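Local coordinates for putative signal transduction protein with CBS domains (Kribbella flavida, PDB 4NOC) that is of unknown function but, as a protein with paired CBS domains, probably takes part in signalling or regulation, at residues Q8-F13 and A137-L143. Numbering follows the deposited sequence.
With SO4 (sulfate ion), chain G.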
ATOM      1  N   GLN A   8     -13.405  -5.814 -15.939  1.00 39.75           N
ATOM      2  CA  GLN A   8     -12.765  -7.117 -15.838  1.00 37.43           C
ATOM      3  C   GLN A   8     -11.483  -7.062 -15.014  1.00 41.16           C
ATOM      4  O   GLN A   8     -11.125  -8.053 -14.385  1.00 41.82           O
ATOM      5  CB  GLN A   8     -12.453  -7.663 -17.221  1.00 41.20           C
ATOM      6  CG  GLN A   8     -13.691  -8.010 -18.053  1.00 48.85           C
ATOM      7  CD  GLN A   8     -14.441  -6.775 -18.534  1.00 53.93           C
ATOM      8  OE1 GLN A   8     -13.842  -5.725 -18.772  1.00 56.36           O
ATOM      9  NE2 GLN A   8     -15.755  -6.893 -18.661  1.00 53.88           N
HETATM   10  N   MSE A   9     -10.790  -5.918 -15.016  1.00 33.88           N
HETATM   11  CA  MSE A   9      -9.548  -5.769 -14.248  1.00 35.24           C
HETATM   12  C   MSE A   9      -9.791  -5.750 -12.738  1.00 31.29           C
HETATM   13  O   MSE A   9      -8.972  -6.239 -11.960  1.00 32.08           O
HETATM   14  CB  MSE A   9      -8.810  -4.483 -14.647  1.00 34.72           C
HETATM   15  CG  MSE A   9      -8.370  -4.434 -16.110  1.00 35.64           C
HETATM   16 SE   MSE A   9      -7.785  -2.647 -16.575  0.77 39.50          SE
HETATM   17  CE  MSE A   9      -6.188  -2.575 -15.498  1.00 33.55           C
ATOM     18  N   ALA A  10     -10.925  -5.192 -12.329  1.00 30.45           N
ATOM     19  CA  ALA A  10     -11.178  -4.943 -10.915  1.00 32.16           C
ATOM     20  C   ALA A  10     -11.303  -6.235 -10.135  1.00 34.31           C
ATOM     21  O   ALA A  10     -11.734  -7.260 -10.667  1.00 32.56           O
ATOM     22  CB  ALA A  10     -12.432  -4.118 -10.740  1.00 32.38           C
ATOM     23  N   GLU A  11     -10.934  -6.170  -8.863  1.00 29.77           N
ATOM     24  CA  GLU A  11     -11.165  -7.267  -7.939  1.00 34.74           C
ATOM     25  C   GLU A  11     -12.018  -6.779  -6.780  1.00 34.41           C
ATOM     26  O   GLU A  11     -12.061  -5.578  -6.497  1.00 28.73           O
ATOM     27  CB  GLU A  11      -9.834  -7.820  -7.438  1.00 34.38           C
ATOM     28  CG  GLU A  11      -9.057  -8.488  -8.546  1.00 36.08           C
ATOM     29  CD  GLU A  11      -7.658  -8.818  -8.143  1.00 50.49           C
ATOM     30  OE1 GLU A  11      -7.025  -7.953  -7.510  1.00 51.54           O
ATOM     31  OE2 GLU A  11      -7.196  -9.941  -8.449  1.00 55.81           O
ATOM     32  N   GLN A  12     -12.704  -7.709  -6.122  1.00 36.12           N
ATOM     33  CA  GLN A  12     -13.555  -7.379  -4.993  1.00 36.91           C
ATOM     34  C   GLN A  12     -12.685  -6.825  -3.881  1.00 40.32           C
ATOM     35  O   GLN A  12     -11.616  -7.371  -3.622  1.00 37.40           O
ATOM     36  CB  GLN A  12     -14.263  -8.629  -4.494  1.00 45.51           C
ATOM     37  CG  GLN A  12     -15.346  -9.136  -5.428  1.00 58.57           C
ATOM     38  CD  GLN A  12     -16.706  -8.560  -5.096  1.00 65.35           C
ATOM     39  OE1 GLN A  12     -16.850  -7.351  -4.907  1.00 65.67           O
ATOM     40  NE2 GLN A  12     -17.711  -9.426  -5.003  1.00 70.68           N
ATOM     41  N   PHE A  13     -13.141  -5.757  -3.231  1.00 31.29           N
ATOM     42  CA  PHE A  13     -12.360  -5.080  -2.201  1.00 44.53           C
ATOM     43  C   PHE A  13     -13.336  -4.652  -1.107  1.00 43.26           C
ATOM     44  O   PHE A  13     -14.387  -4.096  -1.404  1.00 43.67           O
ATOM     45  CB  PHE A  13     -11.716  -3.838  -2.823  1.00 49.53           C
ATOM     46  CG  PHE A  13     -10.305  -3.568  -2.370  1.00 54.41           C
ATOM     47  CD1 PHE A  13      -9.230  -4.128  -3.042  1.00 52.74           C
ATOM     48  CD2 PHE A  13     -10.053  -2.705  -1.307  1.00 57.41           C
ATOM     49  CE1 PHE A  13      -7.928  -3.861  -2.645  1.00 60.25           C
ATOM     50  CE2 PHE A  13      -8.750  -2.434  -0.901  1.00 61.38           C
ATOM     51  CZ  PHE A  13      -7.686  -3.013  -1.573  1.00 63.10           C
ATOM     52  N   ALA A 137     -11.937  -2.870  -7.113  1.00 36.28           N
ATOM     53  CA  ALA A 137     -10.774  -1.986  -7.167  1.00 31.20           C
ATOM     54  C   ALA A 137      -9.647  -2.603  -7.988  1.00 27.87           C
ATOM     55  O   ALA A 137      -9.641  -3.816  -8.240  1.00 25.40           O
ATOM     56  CB  ALA A 137     -10.287  -1.659  -5.766  1.00 28.94           C
ATOM     57  N   ILE A 138      -8.712  -1.761  -8.416  1.00 25.34           N
ATOM     58  CA  ILE A 138      -7.525  -2.208  -9.133  1.00 23.25           C
ATOM     59  C   ILE A 138      -6.307  -1.632  -8.420  1.00 28.44           C
ATOM     60  O   ILE A 138      -6.083  -0.414  -8.445  1.00 29.96           O
ATOM     61  CB  ILE A 138      -7.516  -1.701 -10.579  1.00 26.37           C
ATOM     62  CG1 ILE A 138      -8.774  -2.137 -11.312  1.00 30.71           C
ATOM     63  CG2 ILE A 138      -6.282  -2.208 -11.332  1.00 23.09           C
ATOM     64  CD1 ILE A 138      -8.965  -1.422 -12.619  1.00 21.69           C
ATOM     65  N   THR A 139      -5.525  -2.498  -7.777  1.00 24.90           N
ATOM     66  CA  THR A 139      -4.325  -2.043  -7.090  1.00 26.04           C
ATOM     67  C   THR A 139      -3.183  -1.911  -8.087  1.00 30.42           C
ATOM     68  O   THR A 139      -3.258  -2.431  -9.199  1.00 26.13           O
ATOM     69  CB  THR A 139      -3.860  -3.046  -6.052  1.00 28.16           C
ATOM     70  OG1 THR A 139      -3.549  -4.277  -6.721  1.00 34.70           O
ATOM     71  CG2 THR A 139      -4.955  -3.286  -5.015  1.00 32.65           C
ATOM     72  N   ALA A 140      -2.122  -1.235  -7.664  1.00 26.70           N
ATOM     73  CA  ALA A 140      -0.918  -1.119  -8.460  1.00 28.98           C
ATOM     74  C   ALA A 140      -0.386  -2.519  -8.834  1.00 31.33           C
ATOM     75  O   ALA A 140      -0.024  -2.747  -9.980  1.00 26.90           O
ATOM     76  CB  ALA A 140       0.154  -0.287  -7.700  1.00 29.03           C
ATOM     77  N   SER A 141      -0.361  -3.463  -7.889  1.00 28.94           N
ATOM     78  CA  SER A 141       0.194  -4.790  -8.203  1.00 33.99           C
ATOM     79  C   SER A 141      -0.725  -5.581  -9.147  1.00 31.10           C
ATOM     80  O   SER A 141      -0.269  -6.386  -9.956  1.00 31.28           O
ATOM     81  CB  SER A 141       0.548  -5.593  -6.935  1.00 39.76           C
ATOM     82  OG  SER A 141      -0.596  -6.068  -6.248  1.00 41.31           O
ATOM     83  N   ARG A 142      -2.018  -5.311  -9.073  1.00 27.14           N
ATOM     84  CA  ARG A 142      -2.963  -5.968  -9.955  1.00 27.96           C
ATOM     85  C   ARG A 142      -2.714  -5.486 -11.387  1.00 28.07           C
ATOM     86  O   ARG A 142      -2.712  -6.283 -12.337  1.00 27.34           O
ATOM     87  CB  ARG A 142      -4.411  -5.710  -9.498  1.00 25.78           C
ATOM     88  CG  ARG A 142      -5.499  -6.042 -10.526  1.00 25.06           C
ATOM     89  CD  ARG A 142      -5.533  -7.535 -10.901  1.00 26.42           C
ATOM     90  NE  ARG A 142      -6.741  -7.905 -11.653  1.00 28.75           N
ATOM     91  CZ  ARG A 142      -6.923  -9.089 -12.241  1.00 41.25           C
ATOM     92  NH1 ARG A 142      -5.978 -10.031 -12.197  1.00 37.54           N
ATOM     93  NH2 ARG A 142      -8.049  -9.335 -12.893  1.00 44.38           N
ATOM     94  N   LEU A 143      -2.463  -4.187 -11.525  1.00 27.62           N
ATOM     95  CA  LEU A 143      -2.121  -3.625 -12.821  1.00 25.71           C
ATOM     96  C   LEU A 143      -0.830  -4.267 -13.363  1.00 24.26           C
ATOM     97  O   LEU A 143      -0.769  -4.682 -14.534  1.00 23.80           O
ATOM     98  CB  LEU A 143      -1.974  -2.106 -12.719  1.00 31.98           C
ATOM     99  CG  LEU A 143      -1.568  -1.393 -14.011  1.00 32.19           C
ATOM    100  CD1 LEU A 143      -2.553  -1.737 -15.112  1.00 28.21           C
ATOM    101  CD2 LEU A 143      -1.533   0.100 -13.786  1.00 39.15           C
TER
HETATM  102  S   SO4 G 203     -16.445  -4.126  -4.108  0.66 88.96           S
HETATM  103  O1  SO4 G 203     -15.286  -4.934  -4.438  0.66 86.78           O
HETATM  104  O2  SO4 G 203     -17.446  -4.228  -5.169  0.66 88.76           O
HETATM  105  O3  SO4 G 203     -17.029  -4.595  -2.853  0.66 88.43           O
HETATM  106  O4  SO4 G 203     -15.987  -2.747  -3.977  0.66 88.45           O
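R142 meets M9 and E11 through two torsions: its CG stands anti to the backbone N (chi1 165°) and the chain bends at chi2, which carries the guanidinium back to the end of helix 6-9. There R142 NE donates to M9 O over 2.8 Å, almost straight (170° at the hydrogen); M9 O lies in the guanidinium plane, and NE in turn lies in the carbonyl plane of M9, while NH2 of R142 adds a weak bond to the same oxygen. The carboxylate of E11 stacks over one face of this group with the planes 4° apart. E11 OE2 is 3.8 Å from R142 NE and well out of plane, so the long salt bridge rests on charge alone; E11 OE1 pairs with R33 of the second subunit, and R142 NH1 with E145. With an alanine in place of this arginine, M9 O would probably lose its side-chain donor and the E11 carboxylate the cation stacked against it. Beside this polar cluster, E11 and A137 form a single antiparallel bridge, a hydrogen-bonded pair in which E11 N donates to A137 O and A137 N to E11 O, each over 2.8 Å. A segment in the sequence range of the first CBS domain thus pairs, at this one bridge, with strand 133-139, an outer strand within this chain of the sheet in the second, consistent with the N-terminal segment packing on the other CBS motif, as is common in CBS pairs. M9 CB packs 3.7 Å from I138 CD1, and M9 CE lies against L143 CD1; M9 also touches V114, and L143 touches M118, both of helix 111-121. At the other end, the F13 ring lies obliquely against A137 CB, and F13 CE1 meets T139 CG2 at 3.8 Å. T139 N-caps helix 140-147, its OG1 accepting from R142 N at 3.0 Å.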